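Nitrate transport protein (Parabacteroides distasonis, PDB 3HN0) probably serves as the solute-binding component of an ABC transporter, perhaps one that takes up nitrate or a related small solute. Local coordinates at residues A[88-93]-A[165-170]; A[97-102]-A[146-151]; A[154-159]-A[229-234]. All coordinates share one frame; numbering follows the deposited sequence.

Contact 1 (A[88-93]-A[165-170]); sequences LVEKTP and RITADL
The backbone oxygen of Leu88 is gripped by two neighbouring amides: Thr167 N donates to Leu88 O at 2.8 Å with a nearly straight bond (165°), while Ala168 N reaches Leu88 O only weakly, at 3.5 Å. Two residues facing one across antiparallel strands is the signature of a classic beta bulge, set here between strands 87-90 and 165-169. Thr167 is its extra residue, with a psi of -16° that departs from an extended strand. Leu88 N closes the bulge with a bond to Ala168 O; beyond it Glu90 and Arg165 pair regularly, each N donating to the other's O.

Beside the bulge Thr167 and Glu90 cross their side chains at about a right angle. OG1 of Thr167 stands between its own backbone N and carbonyl carbon (chi1 63°) and donates to Glu90 OE2 at 2.6 Å, on the anti lone pair of that oxygen, while Thr167 CG2 lies 3.6 Å from Glu90 CG. Glu90 is modelled in two conformers, and this bond belongs to one of them. In it, OE1 forms a salt bridge to Arg146, which leaves OE2 to the threonine. An alanine in place of Thr167 would probably leave OE2 without this mate and open a gap beside the Glu90 CG methylene.

On one face of the sheet Val89 and Ile166 form a non-hydrogen-bonded pair; from helix 153-160, Leu154 packs on both and Leu158 on Ile166. On the other, Leu88 and Ala168 meet, and Tyr115 of helix 107-119 packs on Ala168. Past the strand end Leu170 joins in, its CD1 4.0 Å from Leu88 CB. Leu88 CD2 comes to 3.4 Å from Thr167 OG1.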
ATOM      1  N   LEU A  88      15.624  -4.687   1.590  1.00 11.68           N
ATOM      2  CA  LEU A  88      16.591  -5.687   2.029  1.00 12.38           C
ATOM      3  C   LEU A  88      17.376  -6.183   0.833  1.00 11.98           C
ATOM      4  O   LEU A  88      16.776  -6.577  -0.176  1.00 13.30           O
ATOM      5  CB  LEU A  88      15.843  -6.871   2.629  1.00 11.41           C
ATOM      6  CG  LEU A  88      16.616  -8.087   3.144  1.00 21.17           C
ATOM      7  CD1 LEU A  88      17.541  -7.705   4.287  1.00 17.77           C
ATOM      8  CD2 LEU A  88      15.567  -9.135   3.549  1.00 22.20           C
ATOM      9  N   VAL A  89      18.698  -6.233   0.959  1.00 13.37           N
ATOM     10  CA  VAL A  89      19.562  -6.760  -0.083  1.00 10.25           C
ATOM     11  C   VAL A  89      20.381  -7.930   0.472  1.00 13.77           C
ATOM     12  O   VAL A  89      20.739  -7.946   1.644  1.00 13.10           O
ATOM     13  CB  VAL A  89      20.505  -5.672  -0.649  1.00 13.19           C
ATOM     14  CG1 VAL A  89      19.696  -4.576  -1.329  1.00 13.06           C
ATOM     15  CG2 VAL A  89      21.425  -5.038   0.465  1.00 13.64           C
ATOM     16  N   GLU A  90      20.646  -8.900  -0.383  1.00 12.16           N
ATOM     17  CA  GLU A  90      21.409 -10.068   0.003  0.60 13.73           C
ATOM     18  C   GLU A  90      22.315 -10.469  -1.147  1.00 13.85           C
ATOM     19  O   GLU A  90      21.951 -10.318  -2.326  1.00 15.30           O
ATOM     20  CB  GLU A  90      20.477 -11.232   0.421  0.60 15.76           C
ATOM     21  CG  GLU A  90      19.301 -10.817   1.310  0.60 18.48           C
ATOM     22  CD  GLU A  90      18.526 -11.994   1.894  0.60 24.69           C
ATOM     23  OE1 GLU A  90      19.155 -12.845   2.570  0.60 17.15           O
ATOM     24  OE2 GLU A  90      17.283 -12.050   1.705  0.60 25.80           O
ATOM     25  N   LYS A  91      23.488 -10.976  -0.786  1.00 14.82           N
ATOM     26  CA  LYS A  91      24.419 -11.547  -1.740  1.00 21.77           C
ATOM     27  C   LYS A  91      24.160 -13.028  -1.869  1.00 27.67           C
ATOM     28  O   LYS A  91      23.750 -13.666  -0.905  1.00 27.30           O
ATOM     29  CB  LYS A  91      25.853 -11.350  -1.272  1.00 22.76           C
ATOM     30  CG  LYS A  91      26.341  -9.967  -1.514  1.00 23.83           C
ATOM     31  CD  LYS A  91      27.786  -9.741  -1.088  1.00 29.64           C
ATOM     32  CE  LYS A  91      28.787 -10.552  -1.917  1.00 37.57           C
ATOM     33  NZ  LYS A  91      29.897  -9.728  -2.463  1.00 34.95           N
ATOM     34  N   THR A  92      24.398 -13.541  -3.080  1.00 33.71           N
ATOM     35  CA  THR A  92      24.431 -14.978  -3.372  1.00 38.30           C
ATOM     36  C   THR A  92      25.833 -15.335  -3.875  1.00 38.56           C
ATOM     37  O   THR A  92      26.301 -14.743  -4.857  1.00 35.65           O
ATOM     38  CB  THR A  92      23.422 -15.360  -4.476  1.00 40.38           C
ATOM     39  OG1 THR A  92      22.173 -14.727  -4.192  1.00 40.66           O
ATOM     40  CG2 THR A  92      23.230 -16.888  -4.554  1.00 41.23           C
ATOM     41  N   PRO A  93      26.513 -16.281  -3.200  1.00 40.47           N
ATOM     42  CA  PRO A  93      26.072 -17.018  -2.016  1.00 42.60           C
ATOM     43  C   PRO A  93      26.107 -16.190  -0.743  1.00 45.23           C
ATOM     44  O   PRO A  93      26.827 -15.178  -0.654  1.00 45.98           O
ATOM     45  CB  PRO A  93      27.085 -18.173  -1.915  1.00 42.60           C
ATOM     46  CG  PRO A  93      28.312 -17.658  -2.595  1.00 41.65           C
ATOM     47  CD  PRO A  93      27.802 -16.793  -3.717  1.00 41.20           C
ATOM     48  N   ARG A 165      21.363  -8.549  -4.712  1.00 10.52           N
ATOM     49  CA  ARG A 165      19.983  -8.465  -5.144  1.00 10.93           C
ATOM     50  C   ARG A 165      19.094  -7.893  -4.045  1.00 10.84           C
ATOM     51  O   ARG A 165      19.305  -8.174  -2.882  1.00 12.07           O
ATOM     52  CB  ARG A 165      19.457  -9.857  -5.533  1.00 12.42           C
ATOM     53  CG  ARG A 165      20.170 -10.486  -6.729  1.00 17.42           C
ATOM     54  CD  ARG A 165      19.708  -9.872  -8.066  1.00 25.58           C
ATOM     55  NE  ARG A 165      20.354 -10.517  -9.225  1.00 23.88           N
ATOM     56  CZ  ARG A 165      21.540 -10.169  -9.723  1.00 31.65           C
ATOM     57  NH1 ARG A 165      22.234  -9.177  -9.161  1.00 19.95           N
ATOM     58  NH2 ARG A 165      22.052 -10.821 -10.775  1.00 27.28           N
ATOM     59  N   ILE A 166      18.060  -7.161  -4.448  1.00 10.14           N
ATOM     60  CA  ILE A 166      16.961  -6.799  -3.534  1.00 10.67           C
ATOM     61  C   ILE A 166      16.120  -8.076  -3.341  1.00 14.63           C
ATOM     62  O   ILE A 166      15.729  -8.702  -4.317  1.00 16.61           O
ATOM     63  CB  ILE A 166      16.113  -5.710  -4.094  1.00 12.87           C
ATOM     64  CG1 ILE A 166      16.908  -4.414  -4.181  1.00 18.12           C
ATOM     65  CG2 ILE A 166      14.878  -5.527  -3.235  1.00 12.52           C
ATOM     66  CD1 ILE A 166      16.169  -3.286  -4.908  1.00 15.35           C
ATOM     67  N   THR A 167      15.906  -8.457  -2.087  1.00 13.22           N
ATOM     68  CA  THR A 167      15.112  -9.625  -1.737  1.00 12.68           C
ATOM     69  C   THR A 167      13.801  -9.277  -1.042  1.00 15.94           C
ATOM     70  O   THR A 167      12.923 -10.135  -0.972  1.00 16.71           O
ATOM     71  CB  THR A 167      15.922 -10.599  -0.861  1.00 11.35           C
ATOM     72  OG1 THR A 167      16.279  -9.988   0.385  1.00 18.25           O
ATOM     73  CG2 THR A 167      17.205 -11.051  -1.623  1.00 16.57           C
ATOM     74  N   ALA A 168      13.652  -8.059  -0.539  1.00 14.28           N
ATOM     75  CA  ALA A 168      12.371  -7.658   0.081  1.00 14.99           C
ATOM     76  C   ALA A 168      12.213  -6.166   0.101  1.00 11.87           C
ATOM     77  O   ALA A 168      13.204  -5.414   0.167  1.00 11.89           O
ATOM     78  CB  ALA A 168      12.296  -8.215   1.525  1.00 16.53           C
ATOM     79  N   ASP A 169      10.953  -5.741   0.125  1.00 12.41           N
ATOM     80  CA  ASP A 169      10.541  -4.369   0.270  1.00 11.40           C
ATOM     81  C   ASP A 169      10.065  -4.231   1.697  1.00 13.53           C
ATOM     82  O   ASP A 169       9.147  -4.946   2.091  1.00 13.66           O
ATOM     83  CB  ASP A 169       9.439  -4.169  -0.760  1.00 16.54           C
ATOM     84  CG  ASP A 169       8.788  -2.788  -0.712  1.00 16.54           C
ATOM     85  OD1 ASP A 169       8.834  -2.128   0.327  1.00 15.34           O
ATOM     86  OD2 ASP A 169       8.193  -2.383  -1.743  1.00 20.53           O
ATOM     87  N   LEU A 170      10.696  -3.359   2.467  1.00 12.27           N
ATOM     88  CA  LEU A 170      10.411  -3.228   3.901  1.00 11.17           C
ATOM     89  C   LEU A 170       9.503  -2.053   4.241  1.00 12.53           C
ATOM     90  O   LEU A 170       9.439  -1.601   5.399  1.00 14.33           O
ATOM     91  CB  LEU A 170      11.733  -3.159   4.696  1.00 13.74           C
ATOM     92  CG  LEU A 170      12.242  -4.522   5.141  1.00 15.30           C
ATOM     93  CD1 LEU A 170      12.320  -5.488   3.969  1.00 15.72           C
ATOM     94  CD2 LEU A 170      13.581  -4.359   5.855  1.00 19.54           C
TER

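Contact 2 (A[97-102]-A[146-151]); sequences PALYVF and RAVLGE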
ATOM      1  N   PRO A  97      25.870 -14.577   7.804  1.00 40.62           N
ATOM      2  CA  PRO A  97      24.513 -14.149   7.544  1.00 37.80           C
ATOM      3  C   PRO A  97      23.951 -13.010   8.407  1.00 33.52           C
ATOM      4  O   PRO A  97      22.736 -12.805   8.397  1.00 33.19           O
ATOM      5  CB  PRO A  97      23.722 -15.428   7.844  1.00 39.53           C
ATOM      6  CG  PRO A  97      24.419 -15.984   9.025  1.00 37.04           C
ATOM      7  CD  PRO A  97      25.895 -15.633   8.840  1.00 41.38           C
ATOM      8  N   ALA A  98      24.785 -12.268   9.134  1.00 27.22           N
ATOM      9  CA  ALA A  98      24.265 -11.158   9.923  1.00 25.36           C
ATOM     10  C   ALA A  98      23.622 -10.133   8.991  1.00 22.11           C
ATOM     11  O   ALA A  98      24.145  -9.877   7.897  1.00 19.25           O
ATOM     12  CB  ALA A  98      25.354 -10.499  10.733  1.00 23.31           C
ATOM     13  N   LEU A  99      22.489  -9.575   9.436  1.00 20.10           N
ATOM     14  CA  LEU A  99      21.825  -8.514   8.725  1.00 18.06           C
ATOM     15  C   LEU A  99      22.284  -7.195   9.291  1.00 14.95           C
ATOM     16  O   LEU A  99      22.058  -6.891  10.465  1.00 14.66           O
ATOM     17  CB  LEU A  99      20.295  -8.648   8.832  1.00 18.69           C
ATOM     18  CG  LEU A  99      19.414  -7.521   8.298  1.00 19.32           C
ATOM     19  CD1 LEU A  99      19.729  -7.273   6.871  1.00 25.34           C
ATOM     20  CD2 LEU A  99      17.922  -7.919   8.502  1.00 23.47           C
ATOM     21  N   TYR A 100      22.953  -6.411   8.464  1.00 15.86           N
ATOM     22  CA  TYR A 100      23.492  -5.152   8.916  1.00 16.05           C
ATOM     23  C   TYR A 100      22.467  -4.064   8.742  1.00 18.88           C
ATOM     24  O   TYR A 100      21.920  -3.892   7.644  1.00 17.76           O
ATOM     25  CB  TYR A 100      24.761  -4.794   8.161  1.00 14.53           C
ATOM     26  CG  TYR A 100      25.960  -5.566   8.619  1.00 15.15           C
ATOM     27  CD1 TYR A 100      26.135  -6.884   8.253  1.00 14.43           C
ATOM     28  CD2 TYR A 100      26.922  -4.976   9.448  1.00 19.57           C
ATOM     29  CE1 TYR A 100      27.272  -7.624   8.705  1.00 18.53           C
ATOM     30  CE2 TYR A 100      28.037  -5.671   9.864  1.00 19.91           C
ATOM     31  CZ  TYR A 100      28.203  -6.988   9.494  1.00 19.47           C
ATOM     32  OH  TYR A 100      29.314  -7.685   9.933  1.00 23.80           O
ATOM     33  N   VAL A 101      22.271  -3.297   9.821  1.00 17.45           N
ATOM     34  CA  VAL A 101      21.252  -2.273   9.908  1.00 19.31           C
ATOM     35  C   VAL A 101      21.884  -0.953  10.357  1.00 16.43           C
ATOM     36  O   VAL A 101      22.625  -0.911  11.339  1.00 18.98           O
ATOM     37  CB  VAL A 101      20.156  -2.720  10.954  1.00 20.42           C
ATOM     38  CG1 VAL A 101      19.093  -1.674  11.086  1.00 24.03           C
ATOM     39  CG2 VAL A 101      19.566  -4.084  10.566  1.00 22.85           C
ATOM     40  N   PHE A 102      21.610   0.110   9.621  1.00 19.09           N
ATOM     41  CA  PHE A 102      22.063   1.427   9.991  1.00 19.29           C
ATOM     42  C   PHE A 102      20.976   2.110  10.884  1.00 19.38           C
ATOM     43  O   PHE A 102      19.869   1.614  11.029  1.00 18.69           O
ATOM     44  CB  PHE A 102      22.384   2.251   8.743  1.00 21.11           C
ATOM     45  CG  PHE A 102      21.178   2.561   7.891  1.00 19.23           C
ATOM     46  CD1 PHE A 102      20.725   1.644   6.919  1.00 21.23           C
ATOM     47  CD2 PHE A 102      20.490   3.757   8.042  1.00 26.35           C
ATOM     48  CE1 PHE A 102      19.600   1.919   6.149  1.00 21.91           C
ATOM     49  CE2 PHE A 102      19.378   4.044   7.246  1.00 19.77           C
ATOM     50  CZ  PHE A 102      18.916   3.107   6.317  1.00 21.42           C
ATOM     51  N   ARG A 146      24.291  -9.163   3.880  1.00 13.65           N
ATOM     52  CA  ARG A 146      22.855  -8.946   3.987  1.00 15.22           C
ATOM     53  C   ARG A 146      22.696  -7.639   4.733  1.00 14.47           C
ATOM     54  O   ARG A 146      23.378  -7.425   5.737  1.00 14.81           O
ATOM     55  CB  ARG A 146      22.265 -10.181   4.688  1.00 19.06           C
ATOM     56  CG  ARG A 146      20.892 -10.125   5.259  1.00 28.30           C
ATOM     57  CD  ARG A 146      20.605 -11.456   6.033  1.00 27.49           C
ATOM     58  NE  ARG A 146      20.187 -12.527   5.144  1.00 30.12           N
ATOM     59  CZ  ARG A 146      20.081 -13.811   5.494  1.00 37.46           C
ATOM     60  NH1 ARG A 146      20.384 -14.209   6.719  1.00 33.45           N
ATOM     61  NH2 ARG A 146      19.664 -14.704   4.611  1.00 38.07           N
ATOM     62  N   ALA A 147      21.839  -6.753   4.198  1.00 13.76           N
ATOM     63  CA  ALA A 147      21.682  -5.433   4.736  1.00 11.61           C
ATOM     64  C   ALA A 147      20.372  -4.808   4.319  1.00 13.25           C
ATOM     65  O   ALA A 147      19.678  -5.305   3.440  1.00 14.56           O
ATOM     66  CB  ALA A 147      22.871  -4.537   4.277  1.00 10.43           C
ATOM     67  N   VAL A 148      20.051  -3.729   5.017  1.00 12.33           N
ATOM     68  CA  VAL A 148      18.978  -2.857   4.599  0.60 12.84           C
ATOM     69  C   VAL A 148      19.554  -1.533   4.130  1.00 15.82           C
ATOM     70  O   VAL A 148      20.479  -0.999   4.736  1.00 15.89           O
ATOM     71  CB  VAL A 148      17.931  -2.636   5.695  0.60 14.05           C
ATOM     72  CG1 VAL A 148      17.095  -3.908   5.903  0.60 11.77           C
ATOM     73  CG2 VAL A 148      18.572  -2.149   6.953  0.60 11.52           C
ATOM     74  N   LEU A 149      18.991  -1.022   3.029  1.00 13.97           N
ATOM     75  CA  LEU A 149      19.432   0.242   2.404  1.00 12.73           C
ATOM     76  C   LEU A 149      18.266   0.975   1.761  1.00 12.93           C
ATOM     77  O   LEU A 149      17.327   0.372   1.304  1.00 14.07           O
ATOM     78  CB  LEU A 149      20.495  -0.013   1.312  1.00 12.74           C
ATOM     79  CG  LEU A 149      21.879  -0.452   1.760  1.00 14.47           C
ATOM     80  CD1 LEU A 149      22.728  -0.865   0.519  1.00 11.69           C
ATOM     81  CD2 LEU A 149      22.627   0.562   2.577  1.00 14.70           C
ATOM     82  N   GLY A 150      18.423   2.291   1.649  1.00 14.30           N
ATOM     83  CA  GLY A 150      17.590   3.152   0.803  1.00 15.89           C
ATOM     84  C   GLY A 150      18.480   3.877  -0.203  1.00 14.47           C
ATOM     85  O   GLY A 150      19.688   3.707  -0.207  1.00 14.75           O
ATOM     86  N   GLU A 151      17.868   4.680  -1.060  1.00 13.59           N
ATOM     87  CA  GLU A 151      18.565   5.324  -2.155  1.00 14.02           C
ATOM     88  C   GLU A 151      19.318   6.541  -1.682  1.00 15.38           C
ATOM     89  O   GLU A 151      18.853   7.185  -0.787  1.00 16.45           O
ATOM     90  CB  GLU A 151      17.554   5.703  -3.205  1.00 14.20           C
ATOM     91  CG  GLU A 151      16.874   4.471  -3.834  1.00 13.99           C
ATOM     92  CD  GLU A 151      17.801   3.674  -4.710  1.00 17.49           C
ATOM     93  OE1 GLU A 151      19.009   4.019  -4.874  1.00 17.90           O
ATOM     94  OE2 GLU A 151      17.329   2.681  -5.246  1.00 14.27           O
TER
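A single bridge between nearly parallel backbones, the two end-to-end directions 21° apart, joins Tyr100 of the short strand 99-100 to Ala147 on strand 146-149, an outer strand of the three-stranded sheet. Tyr100 supplies both bonds that bracket the alanine: its N donates to Arg146 O at 2.9 Å and almost straight (174°), and its O accepts from Val148 N at 3.2 Å.

Leu99 leans over this bridge. Its chi2 (56°) turns CD1 to 3.4 Å from Ala147 CA, a tight fit, and CD1 also touches Arg146 CG. Arg146 bends at chi3, and NH1 bonds to Pro97 O at 3.2 Å, the oxygen lying out of the guanidinium plane. The main charge partner of Arg146 is Glu90, and Tyr123 adds a cation-pi contact.

At the far end the rim of the Phe102 ring meets Val148 O, with CE1 3.4 Å away. This buried carbonyl has no hydrogen-bond partner in the model.

Strand 125-126 pairs with strand 99-100. Helix 107-119 packs on Leu99, Phe102 and Val148, while Ile135 of helix 132-141 touches Phe102, Ala147 and Leu149.

Contact 3 (A[154-159]-A[229-234]); sequences LSIALR and QGALTP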
ATOM      1  N   LEU A 154      21.479   2.188  -2.028  1.00 11.89           N
ATOM      2  CA  LEU A 154      20.930   0.957  -2.606  1.00 11.71           C
ATOM      3  C   LEU A 154      21.410   0.767  -4.048  1.00 12.11           C
ATOM      4  O   LEU A 154      21.933  -0.277  -4.420  1.00 10.50           O
ATOM      5  CB  LEU A 154      19.411   1.003  -2.568  1.00 12.12           C
ATOM      6  CG  LEU A 154      18.611  -0.185  -3.129  1.00 10.80           C
ATOM      7  CD1 LEU A 154      19.073  -1.514  -2.549  1.00 10.48           C
ATOM      8  CD2 LEU A 154      17.052   0.024  -2.869  1.00 13.83           C
ATOM      9  N   SER A 155      21.203   1.798  -4.860  1.00 11.36           N
ATOM     10  CA  SER A 155      21.593   1.765  -6.275  1.00 11.65           C
ATOM     11  C   SER A 155      23.095   1.588  -6.445  1.00 11.24           C
ATOM     12  O   SER A 155      23.565   0.818  -7.307  1.00 10.94           O
ATOM     13  CB  SER A 155      21.148   3.058  -6.977  1.00 16.31           C
ATOM     14  OG  SER A 155      19.734   3.114  -7.061  1.00 15.55           O
ATOM     15  N   ILE A 156      23.839   2.304  -5.620  1.00 11.08           N
ATOM     16  CA  ILE A 156      25.330   2.235  -5.679  1.00 11.48           C
ATOM     17  C   ILE A 156      25.814   0.811  -5.334  1.00  8.95           C
ATOM     18  O   ILE A 156      26.689   0.247  -6.010  1.00  9.17           O
ATOM     19  CB  ILE A 156      25.936   3.271  -4.716  1.00 12.61           C
ATOM     20  CG1 ILE A 156      25.625   4.682  -5.221  1.00 14.29           C
ATOM     21  CG2 ILE A 156      27.467   3.033  -4.503  1.00 13.85           C
ATOM     22  CD1 ILE A 156      25.896   5.756  -4.177  1.00 14.66           C
ATOM     23  N   ALA A 157      25.236   0.216  -4.287  1.00 12.33           N
ATOM     24  CA  ALA A 157      25.586  -1.131  -3.868  1.00 10.36           C
ATOM     25  C   ALA A 157      25.242  -2.143  -4.950  1.00 11.69           C
ATOM     26  O   ALA A 157      26.035  -3.016  -5.262  1.00  8.09           O
ATOM     27  CB  ALA A 157      24.833  -1.491  -2.555  1.00 10.52           C
ATOM     28  N   LEU A 158      24.052  -2.000  -5.516  1.00  8.48           N
ATOM     29  CA  LEU A 158      23.596  -2.886  -6.608  1.00 10.59           C
ATOM     30  C   LEU A 158      24.478  -2.775  -7.863  1.00  9.59           C
ATOM     31  O   LEU A 158      24.736  -3.785  -8.524  1.00  8.36           O
ATOM     32  CB  LEU A 158      22.119  -2.613  -6.955  1.00  9.42           C
ATOM     33  CG  LEU A 158      21.112  -3.079  -5.891  1.00 10.74           C
ATOM     34  CD1 LEU A 158      19.728  -2.521  -6.228  1.00 13.01           C
ATOM     35  CD2 LEU A 158      21.080  -4.597  -5.768  1.00 10.51           C
ATOM     36  N   ARG A 159      24.933  -1.568  -8.179  1.00  9.69           N
ATOM     37  CA  ARG A 159      25.794  -1.317  -9.332  0.50 12.06           C
ATOM     38  C   ARG A 159      27.182  -1.925  -9.082  1.00 12.00           C
ATOM     39  O   ARG A 159      27.750  -2.622  -9.916  1.00 11.44           O
ATOM     40  CB  ARG A 159      25.916   0.200  -9.509  0.50 12.75           C
ATOM     41  CG  ARG A 159      26.503   0.686 -10.812  0.50 13.93           C
ATOM     42  CD  ARG A 159      26.023   2.118 -11.108  0.50 24.05           C
ATOM     43  NE  ARG A 159      26.762   3.107 -10.326  0.50 28.40           N
ATOM     44  CZ  ARG A 159      26.261   3.842  -9.336  0.50 23.03           C
ATOM     45  NH1 ARG A 159      24.963   3.746  -8.974  0.50 13.27           N
ATOM     46  NH2 ARG A 159      27.078   4.704  -8.738  0.50 19.48           N
ATOM     47  N   GLN A 229      27.386  11.913 -10.213  1.00 12.83           N
ATOM     48  CA  GLN A 229      26.982  11.539 -11.560  0.50 14.72           C
ATOM     49  C   GLN A 229      26.818  10.011 -11.633  1.00 14.19           C
ATOM     50  O   GLN A 229      27.720   9.277 -11.250  1.00 16.65           O
ATOM     51  CB  GLN A 229      28.016  12.025 -12.610  0.50 14.56           C
ATOM     52  CG  GLN A 229      27.458  12.894 -13.752  0.50 20.54           C
ATOM     53  CD  GLN A 229      28.545  13.569 -14.614  0.50 21.28           C
ATOM     54  OE1 GLN A 229      29.747  13.387 -14.392  0.50 19.24           O
ATOM     55  NE2 GLN A 229      28.115  14.348 -15.613  0.50 15.45           N
ATOM     56  N   GLY A 230      25.679   9.542 -12.137  1.00 14.43           N
ATOM     57  CA  GLY A 230      25.445   8.097 -12.254  1.00 16.93           C
ATOM     58  C   GLY A 230      25.027   7.377 -10.973  1.00 15.55           C
ATOM     59  O   GLY A 230      24.728   6.183 -11.032  1.00 18.88           O
ATOM     60  N   ALA A 231      24.947   8.074  -9.829  1.00 13.43           N
ATOM     61  CA  ALA A 231      24.494   7.427  -8.600  1.00 14.05           C
ATOM     62  C   ALA A 231      23.019   6.936  -8.691  1.00 15.97           C
ATOM     63  O   ALA A 231      22.699   5.801  -8.339  1.00 17.24           O
ATOM     64  CB  ALA A 231      24.684   8.361  -7.417  1.00 16.53           C
ATOM     65  N   LEU A 232      22.135   7.790  -9.189  1.00 14.84           N
ATOM     66  CA  LEU A 232      20.746   7.440  -9.402  1.00 14.59           C
ATOM     67  C   LEU A 232      20.490   7.064 -10.861  1.00 13.33           C
ATOM     68  O   LEU A 232      21.108   7.633 -11.796  1.00 13.12           O
ATOM     69  CB  LEU A 232      19.844   8.604  -9.064  1.00 12.84           C
ATOM     70  CG  LEU A 232      19.759   9.151  -7.633  1.00 17.39           C
ATOM     71  CD1 LEU A 232      18.869  10.371  -7.660  1.00 18.73           C
ATOM     72  CD2 LEU A 232      19.178   8.111  -6.701  1.00 15.97           C
ATOM     73  N   THR A 233      19.542   6.135 -11.044  1.00 14.68           N
ATOM     74  CA  THR A 233      19.001   5.790 -12.338  1.00 15.51           C
ATOM     75  C   THR A 233      17.451   5.876 -12.245  1.00 14.81           C
ATOM     76  O   THR A 233      16.903   6.038 -11.146  1.00 12.98           O
ATOM     77  CB  THR A 233      19.393   4.349 -12.754  1.00 15.52           C
ATOM     78  OG1 THR A 233      18.671   3.416 -11.945  1.00 19.97           O
ATOM     79  CG2 THR A 233      20.899   4.137 -12.661  1.00 20.08           C
ATOM     80  N   PRO A 234      16.751   5.819 -13.382  1.00 15.14           N
ATOM     81  CA  PRO A 234      15.292   5.816 -13.269  1.00 16.29           C
ATOM     82  C   PRO A 234      14.750   4.715 -12.378  1.00 16.44           C
ATOM     83  O   PRO A 234      13.767   4.946 -11.699  1.00 11.62           O
ATOM     84  CB  PRO A 234      14.828   5.694 -14.729  1.00 16.43           C
ATOM     85  CG  PRO A 234      15.909   6.405 -15.460  1.00 13.37           C
ATOM     86  CD  PRO A 234      17.172   6.021 -14.778  1.00 16.98           C
TER
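The carbonyl oxygens of Gly230 and Ala231 both face Arg159 of helix 153-160, and Ala231 O also touches Ser155 CB. The helix stands beside the sheet of strands 87-90, 146-149 and 165-169, whereas the loop 229-233 leads into helix 234-240 and on to strand 242-246 of the larger seven-stranded sheet. The contact thus probably lies between the two lobes of a fold consistent with that of periplasmic solute-binding proteins.

Arg159 carries the polar part. A bend at chi3 (78°) swings NE off the extended line of the chain. The guanidinium lies face-on to the Gly230 carbonyl, whose oxygen sits 3.1 Å above the plane, over its centre. From this position Gly230 O approaches Arg159 NH1 to 3.2 Å at an angle too poor for a hydrogen bond. NH1 makes a weak one to Ala231 O instead, at 3.1 Å. Arg159 is deposited in two conformers and also touches a crystal neighbour, so this grip is tentative. On the loop side, Gly230 N is held by Glu222 of helix 214-223.

One turn earlier on the helix, Ser155 offers carbon rather than its hydroxyl: CB lies 3.4 Å from Ala231 O. The hydroxyl is placed anti to its own carbonyl carbon (chi1 -68°), where OG hydrogen-bonds to Glu151 and to Ser236 of helix 234-240. Ile156 extends so that CD1 meets Ala231 CB at 4.3 Å, the one apolar side-chain pair across the contact.

Chemically this is a light join: one weak charged-donor bond, a carbonyl over a flat cation and a single methyl pair. The firmer bonds here, made through Ser155 OG, go to residues beyond the two segments.

Strand 87-90 of contact 1 neighbours strand 146-149 of contact 2 in one three-stranded sheet; the centres of the two contacts are about 9 Å apart. Val89 N comes to 2.8 Å from Ala147 O, and Glu90 OE1 lies 2.8 Å from Arg146 NE. Contact 3 is farther off, its centre about 15 Å from that of contact 1 and 16 Å from that of contact 2. Its helix packs directly on both: Leu154 CD1 is 3.4 Å from Val89 CG1, and Ala157 CB is 3.8 Å from Leu149 CD1. Contacts 1 and 2 thus probably lie in one lobe, which contact 3 may join to the other; in this family solutes typically bind between the lobes.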